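Local coordinates for membrane-associated protein VP24 (Marburg virus - Musoke, Kenya, 1980, PDB 4OR8) that may act as a minor matrix protein that takes part in assembly of the viral nucleocapsid and in virion budding, at residues A41-E46 / V54-F59; E214-D219 / L229-V234; S124-F129 / G156-S161; V207-L212 / F235-E240. All blocks are in the same frame, centred on the assembly; numbering follows the deposited sequence.

Interaction 1: A41-E46 / V54-F59; sequences ARWIKE and VKWGNF
Two strands of an antiparallel beta hairpin, 44-48 and 51-56, meet here at the hairpin's open end, where Ile-44 and Lys-55 form a hydrogen-bonded pair. Ile-44 N donates to Lys-55 O at 3.2 Å, and Lys-55 N returns the bond to Ile-44 O at 3.0 Å. The next pair, Lys-45 with Val-54, is non-hydrogen-bonded, and its side chains share a face with Trp-43.

On that face the indole of Trp-43, whose CG is anti to the backbone N (chi1 -179°), turns one face to Val-54. The Val-54 CG1 methyl sits over the centre of the six-membered ring of Trp-43, 3.4 Å from the centroid, in a CH-pi contact. A branched, compact valine suits the place, since one methyl covers the ring while Val-54 CG2 touches Lys-45 CG at 3.7 Å. Arg-109 adds a cation-pi contact to this indole, and Trp-139 and Leu-112 pack on it from two helices.

Beyond Trp-56 the chain reverses in a type II' turn to Phe-59, with Gly-57 supplying the positive phi such a turn needs. On the opposite face, Glu-46 OE2 and Lys-55 NZ, 4.6 Å apart, are probably near enough for a weak attraction but too far for a salt bridge. The indole of Trp-56 meets the backbone of the loop leading into strand 44-48, Arg-42 O lying at the ring edge, 3.1 Å from Trp-56 CD1.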
# COMPACT_ATOMS: atom_id res chain seq x y z
N ALA B 41 -1.23 22.28 16.14
CA ALA B 41 -1.38 21.92 17.54
C ALA B 41 -2.61 21.05 17.76
O ALA B 41 -2.91 20.66 18.89
CB ALA B 41 -1.44 23.16 18.41
N ARG B 42 -3.31 20.74 16.68
CA ARG B 42 -4.51 19.91 16.76
C ARG B 42 -4.29 18.53 16.14
O ARG B 42 -3.54 18.39 15.17
CB ARG B 42 -5.68 20.59 16.06
CG ARG B 42 -6.11 21.91 16.68
CD ARG B 42 -7.23 22.54 15.87
NE ARG B 42 -6.81 23.78 15.22
CZ ARG B 42 -7.48 24.37 14.23
NH1 ARG B 42 -8.60 23.83 13.77
NH2 ARG B 42 -7.03 25.50 13.70
N TRP B 43 -4.95 17.53 16.71
CA TRP B 43 -4.96 16.19 16.14
C TRP B 43 -6.41 15.72 16.01
O TRP B 43 -6.95 15.09 16.92
CB TRP B 43 -4.16 15.23 17.03
CG TRP B 43 -4.11 13.82 16.51
CD1 TRP B 43 -4.86 12.76 16.93
CD2 TRP B 43 -3.25 13.32 15.47
NE1 TRP B 43 -4.53 11.63 16.22
CE2 TRP B 43 -3.54 11.95 15.32
CE3 TRP B 43 -2.27 13.89 14.66
CZ2 TRP B 43 -2.88 11.14 14.40
CZ3 TRP B 43 -1.62 13.09 13.74
CH2 TRP B 43 -1.93 11.73 13.61
N ILE B 44 -7.02 16.04 14.88
CA ILE B 44 -8.45 15.81 14.69
C ILE B 44 -8.75 14.47 14.01
O ILE B 44 -8.76 14.38 12.79
CB ILE B 44 -9.10 16.93 13.84
CG1 ILE B 44 -8.62 18.30 14.32
CG2 ILE B 44 -10.61 16.82 13.91
CD1 ILE B 44 -9.03 18.64 15.74
N LYS B 45 -9.00 13.45 14.82
CA LYS B 45 -9.38 12.14 14.29
C LYS B 45 -10.90 12.02 14.24
O LYS B 45 -11.59 12.40 15.18
CB LYS B 45 -8.82 11.02 15.15
CG LYS B 45 -8.97 9.64 14.52
CD LYS B 45 -8.97 8.53 15.56
CE LYS B 45 -10.27 8.54 16.35
NZ LYS B 45 -10.31 7.44 17.36
N GLU B 46 -11.41 11.49 13.14
CA GLU B 46 -12.85 11.29 12.99
C GLU B 46 -13.13 10.15 12.02
O GLU B 46 -12.52 10.07 10.95
CB GLU B 46 -13.53 12.57 12.52
CG GLU B 46 -12.82 13.29 11.39
CD GLU B 46 -13.57 14.51 10.90
OE1 GLU B 46 -14.80 14.58 11.15
OE2 GLU B 46 -12.95 15.39 10.28
N VAL B 54 -7.73 11.91 9.76
CA VAL B 54 -7.00 12.71 10.72
C VAL B 54 -6.47 13.97 10.07
O VAL B 54 -5.75 13.91 9.07
CB VAL B 54 -5.85 11.93 11.36
CG1 VAL B 54 -5.11 12.83 12.33
CG2 VAL B 54 -6.38 10.70 12.07
N LYS B 55 -6.84 15.11 10.63
CA LYS B 55 -6.37 16.39 10.15
C LYS B 55 -5.30 16.95 11.08
O LYS B 55 -5.51 17.07 12.29
CB LYS B 55 -7.52 17.38 10.01
CG LYS B 55 -8.54 16.99 8.96
CD LYS B 55 -9.61 18.05 8.78
CE LYS B 55 -10.60 17.64 7.70
NZ LYS B 55 -11.61 18.70 7.44
N TRP B 56 -4.15 17.25 10.51
CA TRP B 56 -3.07 17.89 11.25
C TRP B 56 -2.32 18.80 10.30
O TRP B 56 -1.92 18.39 9.21
CB TRP B 56 -2.13 16.85 11.85
CG TRP B 56 -0.93 17.46 12.49
CD1 TRP B 56 -0.81 17.88 13.78
CD2 TRP B 56 0.32 17.75 11.86
NE1 TRP B 56 0.44 18.40 14.00
CE2 TRP B 56 1.15 18.33 12.83
CE3 TRP B 56 0.82 17.56 10.57
CZ2 TRP B 56 2.46 18.73 12.55
CZ3 TRP B 56 2.11 17.96 10.29
CH2 TRP B 56 2.92 18.53 11.28
N GLY B 57 -2.12 20.05 10.71
CA GLY B 57 -1.58 21.05 9.81
C GLY B 57 -2.52 21.18 8.63
O GLY B 57 -3.73 21.24 8.81
N ASN B 58 -1.97 21.21 7.42
CA ASN B 58 -2.79 21.22 6.22
C ASN B 58 -2.85 19.84 5.57
O ASN B 58 -3.18 19.71 4.39
CB ASN B 58 -2.30 22.27 5.22
CG ASN B 58 -0.87 22.04 4.80
OD1 ASN B 58 -0.17 21.20 5.36
ND2 ASN B 58 -0.41 22.81 3.82
N PHE B 59 -2.53 18.80 6.35
CA PHE B 59 -2.63 17.43 5.87
C PHE B 59 -3.99 16.86 6.23
O PHE B 59 -4.48 17.06 7.34
CB PHE B 59 -1.56 16.54 6.51
CG PHE B 59 -0.16 16.84 6.06
CD1 PHE B 59 0.34 16.28 4.89
CD2 PHE B 59 0.67 17.64 6.82
CE1 PHE B 59 1.64 16.53 4.49
CE2 PHE B 59 1.97 17.91 6.41
CZ PHE B 59 2.45 17.35 5.25

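Interaction 2: E214-D219 / L229-V234; sequences EVRRID and LSESVV
Residues 214-219 and 229-234 run antiparallel with axes 4.5 Å apart at 149°, and Val-215/Val-234, Arg-217/Ser-232 and Asp-219/Ser-230 each exchange two backbone hydrogen bonds. The side chains of these three pairs share one face. There Arg-217 CG lies between the backbone N and the carbonyl carbon (chi1 63°), the chain bends at chi3, and the guanidinium lies across Val-234. Val-234 CG2 lies over one face of the Arg-217 guanidinium, a flat surface on which a methyl can rest, and Arg-217 NH1 is 3.8 Å from Val-234 CG1. Val-234 CG2 also reaches Val-215 CB at 3.8 Å. Farther along, Asp-219 leans over Ser-232, whose OG gives a weak hydrogen bond to Asp-219 OD2 at 3.5 Å.

The other face carries Arg-216 beside Val-233, both pointing the same way, with Arg-216 CG 4.0 Å from Val-233 CG2. The extended arginine carries its NE to Glu-214 OE2, 2.9 Å away, in a salt bridge along one strand. Glu-214 OE1 is hydrogen-bonded to Tyr-22 OH of the second subunit. Near the tip Ile-218 CG2 touches Leu-229 CB at 4.0 Å. Regular pairing and alternating faces are typical of a long twisted beta hairpin, here within the mixed sheet, its inner part flanked by strands 201-206 and 100-101.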
# COMPACT_ATOMS: atom_id res chain seq x y z
N GLU B 214 6.99 0.29 14.96
CA GLU B 214 7.25 -0.44 16.20
C GLU B 214 7.92 0.45 17.25
O GLU B 214 8.89 1.15 16.95
CB GLU B 214 8.13 -1.65 15.90
CG GLU B 214 8.85 -2.22 17.10
CD GLU B 214 9.87 -3.28 16.71
OE1 GLU B 214 10.03 -3.53 15.49
OE2 GLU B 214 10.51 -3.85 17.62
N VAL B 215 7.42 0.41 18.47
CA VAL B 215 8.00 1.19 19.56
C VAL B 215 8.34 0.35 20.78
O VAL B 215 7.49 -0.35 21.33
CB VAL B 215 7.05 2.33 20.01
CG1 VAL B 215 7.67 3.12 21.15
CG2 VAL B 215 6.72 3.24 18.84
N ARG B 216 9.60 0.41 21.21
CA ARG B 216 10.02 -0.25 22.44
C ARG B 216 10.27 0.79 23.52
O ARG B 216 11.22 1.56 23.45
CB ARG B 216 11.28 -1.08 22.20
CG ARG B 216 11.12 -2.17 21.15
CD ARG B 216 12.44 -2.87 20.87
NE ARG B 216 12.31 -3.91 19.86
CZ ARG B 216 13.32 -4.67 19.43
NH1 ARG B 216 14.54 -4.49 19.93
NH2 ARG B 216 13.12 -5.59 18.51
N ARG B 217 9.39 0.81 24.52
CA ARG B 217 9.45 1.83 25.56
C ARG B 217 9.53 1.22 26.96
O ARG B 217 9.60 -0.00 27.12
CB ARG B 217 8.22 2.73 25.47
CG ARG B 217 6.90 2.01 25.70
CD ARG B 217 5.77 2.99 25.96
NE ARG B 217 5.42 3.76 24.76
CZ ARG B 217 4.29 3.60 24.08
NH1 ARG B 217 3.40 2.70 24.48
NH2 ARG B 217 4.05 4.34 23.01
N ILE B 218 9.51 2.08 27.96
CA ILE B 218 9.45 1.64 29.35
C ILE B 218 8.17 2.15 29.99
O ILE B 218 7.96 3.36 30.08
CB ILE B 218 10.66 2.13 30.16
CG1 ILE B 218 11.94 1.46 29.66
CG2 ILE B 218 10.45 1.83 31.64
CD1 ILE B 218 13.17 1.86 30.44
N ASP B 219 7.32 1.23 30.42
CA ASP B 219 6.05 1.59 31.03
C ASP B 219 6.20 1.79 32.54
O ASP B 219 6.89 1.04 33.22
CB ASP B 219 4.99 0.53 30.74
CG ASP B 219 4.24 0.80 29.45
OD1 ASP B 219 4.67 1.69 28.69
OD2 ASP B 219 3.22 0.12 29.21
N LEU B 229 8.77 -0.29 36.91
CA LEU B 229 9.17 -0.02 35.53
C LEU B 229 9.41 -1.32 34.77
O LEU B 229 10.10 -2.21 35.26
CB LEU B 229 10.42 0.85 35.48
CG LEU B 229 10.46 2.14 36.29
CD1 LEU B 229 11.55 3.05 35.77
CD2 LEU B 229 9.12 2.86 36.29
N SER B 230 8.86 -1.41 33.57
CA SER B 230 8.98 -2.63 32.77
C SER B 230 9.13 -2.32 31.29
O SER B 230 8.70 -1.27 30.81
CB SER B 230 7.76 -3.53 32.99
OG SER B 230 7.90 -4.75 32.29
N GLU B 231 9.76 -3.24 30.57
CA GLU B 231 9.93 -3.10 29.13
C GLU B 231 8.59 -3.35 28.43
O GLU B 231 7.92 -4.35 28.67
CB GLU B 231 10.97 -4.09 28.61
CG GLU B 231 11.23 -4.00 27.12
CD GLU B 231 11.98 -2.74 26.73
OE1 GLU B 231 12.70 -2.18 27.58
OE2 GLU B 231 11.85 -2.30 25.57
N SER B 232 8.21 -2.42 27.55
CA SER B 232 6.94 -2.52 26.84
C SER B 232 7.15 -2.42 25.33
O SER B 232 8.01 -1.67 24.86
CB SER B 232 5.99 -1.43 27.32
OG SER B 232 4.82 -1.38 26.52
N VAL B 233 6.36 -3.17 24.58
CA VAL B 233 6.45 -3.16 23.12
C VAL B 233 5.09 -3.00 22.47
O VAL B 233 4.18 -3.81 22.69
CB VAL B 233 7.12 -4.45 22.59
CG1 VAL B 233 7.02 -4.51 21.08
CG2 VAL B 233 8.57 -4.53 23.04
N VAL B 234 4.94 -1.95 21.67
CA VAL B 234 3.72 -1.76 20.90
C VAL B 234 4.08 -1.66 19.43
O VAL B 234 5.21 -1.33 19.08
CB VAL B 234 2.96 -0.48 21.32
CG1 VAL B 234 2.53 -0.57 22.77
CG2 VAL B 234 3.82 0.76 21.09

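Interaction 3: S124-F129 / G156-S161; sequences SLIPGF and GIYLTS
The phenol ring of Tyr-158 lies flat against a glycine: Gly-128 CA stands over the ring centre, 3.3 Å from the centroid and only 6° off the normal, a CH-pi contact. Its opposite face is covered by CG1 of the preceding residue, Ile-157, so the ring is sandwiched between backbone and side chain. Glycine suits position 128 because it offers a bare CA to the aromatic face, letting the ring rest directly on the first turn of helix 127-142. Tyr-158 CG is anti to its carbonyl carbon (chi1 -65°), beside the backbone N, which directs CG toward Gly-128.

No hydrogen bond crosses the contact, which is held by van der Waals packing. Phe-129 approaches the Tyr-158 backbone with its CB, 3.5 Å from Tyr-158 O and 3.9 Å from Tyr-158 CB. Farther out, Phe-129 CE1 meets Leu-159 CD1 at 3.5 Å, the two side chains crossing at a slant. Ile-126, the N-cap residue of its helix, extends CD1, at the end of CG1, to 4.2 Å from Tyr-158 CD1 and 3.7 Å from Tyr-158 O. It also packs on Met-163 of helix 161-178.

Leu-159 is the centre of an inverse gamma turn, with a weak bond from Thr-160 N to Tyr-158 O. Thr-160 is the N-cap of helix 161-178, its OG1 weakly bonded to Met-163 N. The N-terminal turn of helix 127-142 thus packs on the C-terminal end of helix 152-158, which the chain leaves through the inverse gamma turn to enter helix 161-178.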
# COMPACT_ATOMS: atom_id res chain seq x y z
N SER B 124 16.52 24.32 8.88
CA SER B 124 16.12 25.63 8.38
C SER B 124 15.05 26.31 9.24
O SER B 124 14.43 27.28 8.82
CB SER B 124 15.63 25.53 6.94
OG SER B 124 14.57 24.60 6.83
N LEU B 125 14.85 25.78 10.45
CA LEU B 125 13.91 26.37 11.39
C LEU B 125 14.63 27.34 12.32
O LEU B 125 15.78 27.11 12.68
CB LEU B 125 13.24 25.28 12.22
CG LEU B 125 12.48 24.18 11.49
CD1 LEU B 125 11.89 23.19 12.48
CD2 LEU B 125 11.40 24.77 10.60
N ILE B 126 13.94 28.41 12.69
CA ILE B 126 14.46 29.31 13.71
C ILE B 126 14.38 28.63 15.07
O ILE B 126 13.43 27.89 15.34
CB ILE B 126 13.69 30.65 13.71
CG1 ILE B 126 12.18 30.40 13.74
CG2 ILE B 126 14.05 31.46 12.49
CD1 ILE B 126 11.36 31.66 13.57
N PRO B 127 15.40 28.84 15.93
CA PRO B 127 15.56 28.16 17.22
C PRO B 127 14.31 28.20 18.10
O PRO B 127 13.99 27.20 18.75
CB PRO B 127 16.68 28.95 17.89
CG PRO B 127 17.49 29.46 16.75
CD PRO B 127 16.50 29.79 15.68
N GLY B 128 13.61 29.33 18.12
CA GLY B 128 12.39 29.45 18.89
C GLY B 128 11.32 28.48 18.42
O GLY B 128 10.69 27.80 19.23
N PHE B 129 11.13 28.42 17.11
CA PHE B 129 10.15 27.52 16.52
C PHE B 129 10.64 26.07 16.57
O PHE B 129 9.84 25.14 16.65
CB PHE B 129 9.86 27.92 15.07
CG PHE B 129 8.85 27.04 14.39
CD1 PHE B 129 7.53 27.02 14.81
CD2 PHE B 129 9.22 26.26 13.31
CE1 PHE B 129 6.60 26.21 14.18
CE2 PHE B 129 8.29 25.45 12.67
CZ PHE B 129 6.98 25.43 13.11
N GLY B 156 3.33 33.57 18.67
CA GLY B 156 3.16 34.86 18.03
C GLY B 156 4.43 35.44 17.44
O GLY B 156 4.39 36.42 16.70
N ILE B 157 5.57 34.84 17.77
CA ILE B 157 6.84 35.32 17.24
C ILE B 157 7.58 34.24 16.46
O ILE B 157 8.38 34.55 15.56
CB ILE B 157 7.75 35.90 18.34
CG1 ILE B 157 7.94 34.90 19.47
CG2 ILE B 157 7.16 37.19 18.89
CD1 ILE B 157 8.68 35.47 20.67
N TYR B 158 7.31 32.98 16.78
CA TYR B 158 8.05 31.87 16.18
C TYR B 158 7.27 31.10 15.13
O TYR B 158 7.84 30.61 14.16
CB TYR B 158 8.57 30.93 17.27
CG TYR B 158 9.58 31.58 18.18
CD1 TYR B 158 10.56 32.42 17.67
CD2 TYR B 158 9.56 31.36 19.55
CE1 TYR B 158 11.49 33.03 18.49
CE2 TYR B 158 10.48 31.96 20.39
CZ TYR B 158 11.44 32.79 19.85
OH TYR B 158 12.37 33.39 20.67
N LEU B 159 5.96 30.98 15.32
CA LEU B 159 5.12 30.30 14.34
C LEU B 159 4.67 31.26 13.24
O LEU B 159 3.55 31.77 13.26
CB LEU B 159 3.91 29.64 15.02
CG LEU B 159 2.93 28.85 14.14
CD1 LEU B 159 3.66 27.85 13.27
CD2 LEU B 159 1.89 28.14 15.00
N THR B 160 5.56 31.50 12.28
CA THR B 160 5.24 32.36 11.15
C THR B 160 4.73 31.53 9.98
O THR B 160 4.77 30.30 10.02
CB THR B 160 6.47 33.17 10.70
OG1 THR B 160 7.54 32.28 10.38
CG2 THR B 160 6.91 34.11 11.80
N SER B 161 4.24 32.20 8.94
CA SER B 161 3.76 31.49 7.76
C SER B 161 4.90 30.71 7.10
O SER B 161 4.71 29.57 6.67
CB SER B 161 3.12 32.46 6.76
OG SER B 161 4.09 33.26 6.12

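Interaction 4: V207-L212 / F235-E240; sequences VNMGFL and FGLVAE
Two phenylalanine rings border this contact, and each is met obliquely across it: Leu-212 CD1 comes to 4.4 Å from Phe-235 CD2, and Val-238 O lies beside the ring of Phe-211. Phe-211 also stands edge-to-face with Phe-179. The backbone carries the pairing, Phe-211 N donating to Val-238 O at 2.8 Å, with Val-238 N bonding back to Phe-211 O.

On the face opposite Phe-211 and Val-238, shared with Leu-212, lies Leu-237. Its CG is anti to the backbone N (chi1 179°), and its two methyls divide the work: CD1 meets Val-207 CG2 at 3.9 Å and Leu-212 CD1 at 4.0 Å, while CD2 meets Met-209 CE at 3.8 Å. The Met-209 chain bends at chi3 (54°), which places CE there. Gly-210 has phi 152°, a conformation open mainly to glycine, and its CA lies 3.5 Å from Val-238 O.

A water donates to Val-207 O and Glu-240 OE1, and a second to Asn-208 O. OE2 of Glu-240 forms salt bridges with Arg-244 and Arg-206, and with Arg-244 of the second subunit. Helix 68-73 packs on Leu-237 and Met-209, helix 91-94 on Leu-212 and Phe-235, and strand 201-206 flanks Phe-211, while strand 228-239 leads straight into helix 240-244.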
# COMPACT_ATOMS: atom_id res chain seq x y z
N VAL B 207 6.93 -3.04 4.78
CA VAL B 207 6.46 -4.35 4.36
C VAL B 207 5.62 -4.19 3.10
O VAL B 207 5.44 -3.08 2.61
CB VAL B 207 5.65 -5.05 5.47
CG1 VAL B 207 6.57 -5.50 6.58
CG2 VAL B 207 4.56 -4.12 6.01
N ASN B 208 5.11 -5.29 2.57
CA ASN B 208 4.28 -5.24 1.37
C ASN B 208 3.00 -4.43 1.57
O ASN B 208 2.49 -3.82 0.63
CB ASN B 208 3.93 -6.65 0.89
CG ASN B 208 5.13 -7.38 0.31
OD1 ASN B 208 6.00 -6.77 -0.30
ND2 ASN B 208 5.17 -8.69 0.51
N MET B 209 2.48 -4.45 2.79
CA MET B 209 1.20 -3.80 3.08
C MET B 209 1.35 -2.33 3.41
O MET B 209 0.39 -1.56 3.36
CB MET B 209 0.49 -4.52 4.23
CG MET B 209 0.07 -5.94 3.88
SD MET B 209 -0.95 -6.70 5.16
CE MET B 209 -2.25 -5.48 5.32
N GLY B 210 2.57 -1.93 3.75
CA GLY B 210 2.84 -0.56 4.12
C GLY B 210 4.01 -0.47 5.08
O GLY B 210 5.02 -1.13 4.89
N PHE B 211 3.86 0.34 6.12
CA PHE B 211 4.95 0.57 7.05
C PHE B 211 4.61 0.08 8.44
O PHE B 211 3.66 0.54 9.06
CB PHE B 211 5.33 2.05 7.07
CG PHE B 211 5.80 2.57 5.75
CD1 PHE B 211 7.12 2.43 5.36
CD2 PHE B 211 4.91 3.19 4.88
CE1 PHE B 211 7.55 2.90 4.13
CE2 PHE B 211 5.33 3.66 3.66
CZ PHE B 211 6.65 3.52 3.28
N LEU B 212 5.39 -0.88 8.92
CA LEU B 212 5.22 -1.40 10.27
C LEU B 212 5.91 -0.46 11.25
O LEU B 212 7.13 -0.30 11.20
CB LEU B 212 5.81 -2.81 10.37
CG LEU B 212 5.25 -3.74 11.44
CD1 LEU B 212 3.74 -3.93 11.27
CD2 LEU B 212 5.96 -5.08 11.39
N PHE B 235 3.11 -1.96 18.57
CA PHE B 235 3.33 -1.84 17.13
C PHE B 235 2.02 -1.73 16.37
O PHE B 235 0.99 -2.25 16.80
CB PHE B 235 4.16 -3.01 16.60
CG PHE B 235 3.44 -4.33 16.60
CD1 PHE B 235 3.38 -5.10 17.75
CD2 PHE B 235 2.85 -4.81 15.44
CE1 PHE B 235 2.72 -6.31 17.75
CE2 PHE B 235 2.19 -6.03 15.44
CZ PHE B 235 2.12 -6.78 16.59
N GLY B 236 2.07 -1.04 15.23
CA GLY B 236 0.92 -0.89 14.37
C GLY B 236 1.35 -0.88 12.92
O GLY B 236 2.54 -0.91 12.62
N LEU B 237 0.38 -0.82 12.02
CA LEU B 237 0.67 -0.86 10.59
C LEU B 237 0.02 0.32 9.88
O LEU B 237 -1.20 0.45 9.87
CB LEU B 237 0.18 -2.17 9.99
CG LEU B 237 0.39 -2.37 8.49
CD1 LEU B 237 1.87 -2.35 8.15
CD2 LEU B 237 -0.26 -3.66 8.02
N VAL B 238 0.84 1.18 9.30
CA VAL B 238 0.33 2.28 8.49
C VAL B 238 0.33 1.90 7.02
O VAL B 238 1.37 1.60 6.45
CB VAL B 238 1.13 3.58 8.69
CG1 VAL B 238 0.60 4.67 7.78
CG2 VAL B 238 1.06 4.03 10.14
N ALA B 239 -0.86 1.89 6.42
CA ALA B 239 -1.02 1.52 5.02
C ALA B 239 -0.29 2.49 4.11
O ALA B 239 -0.26 3.70 4.36
CB ALA B 239 -2.48 1.44 4.65
N GLU B 240 0.29 1.96 3.04
CA GLU B 240 1.10 2.73 2.10
C GLU B 240 0.38 3.95 1.55
O GLU B 240 0.97 5.02 1.42
CB GLU B 240 1.54 1.81 0.96
CG GLU B 240 2.59 2.39 0.04
CD GLU B 240 3.10 1.36 -0.95
OE1 GLU B 240 2.83 0.16 -0.74
OE2 GLU B 240 3.75 1.76 -1.94
O HOH W 1 5.22 -0.91 1.03
O HOH W 2 1.14 -1.41 0.17

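Overall arrangement
Along the chain, interactions 1, 3 and 4 open in that order, with interaction 2 lying inside interaction 4. Interaction 1 belongs to the three-stranded sheet; interaction 3 follows among the helices, its centre about 20 Å from that of interaction 1. Interactions 2 and 4 share strands 210-221 and 228-239 of the mixed sheet: interaction 4 pairs their buried base and interaction 2 the outer part. Their centres are about 19 Å apart, and they touch where Glu-214 CA packs on Phe-235 CB. Interactions 3 and 4 lie on opposite sides of the chain's centre, their own centres about 33 Å apart. Interactions 2 and 4 both reach the second subunit of the two-chain crystal assembly.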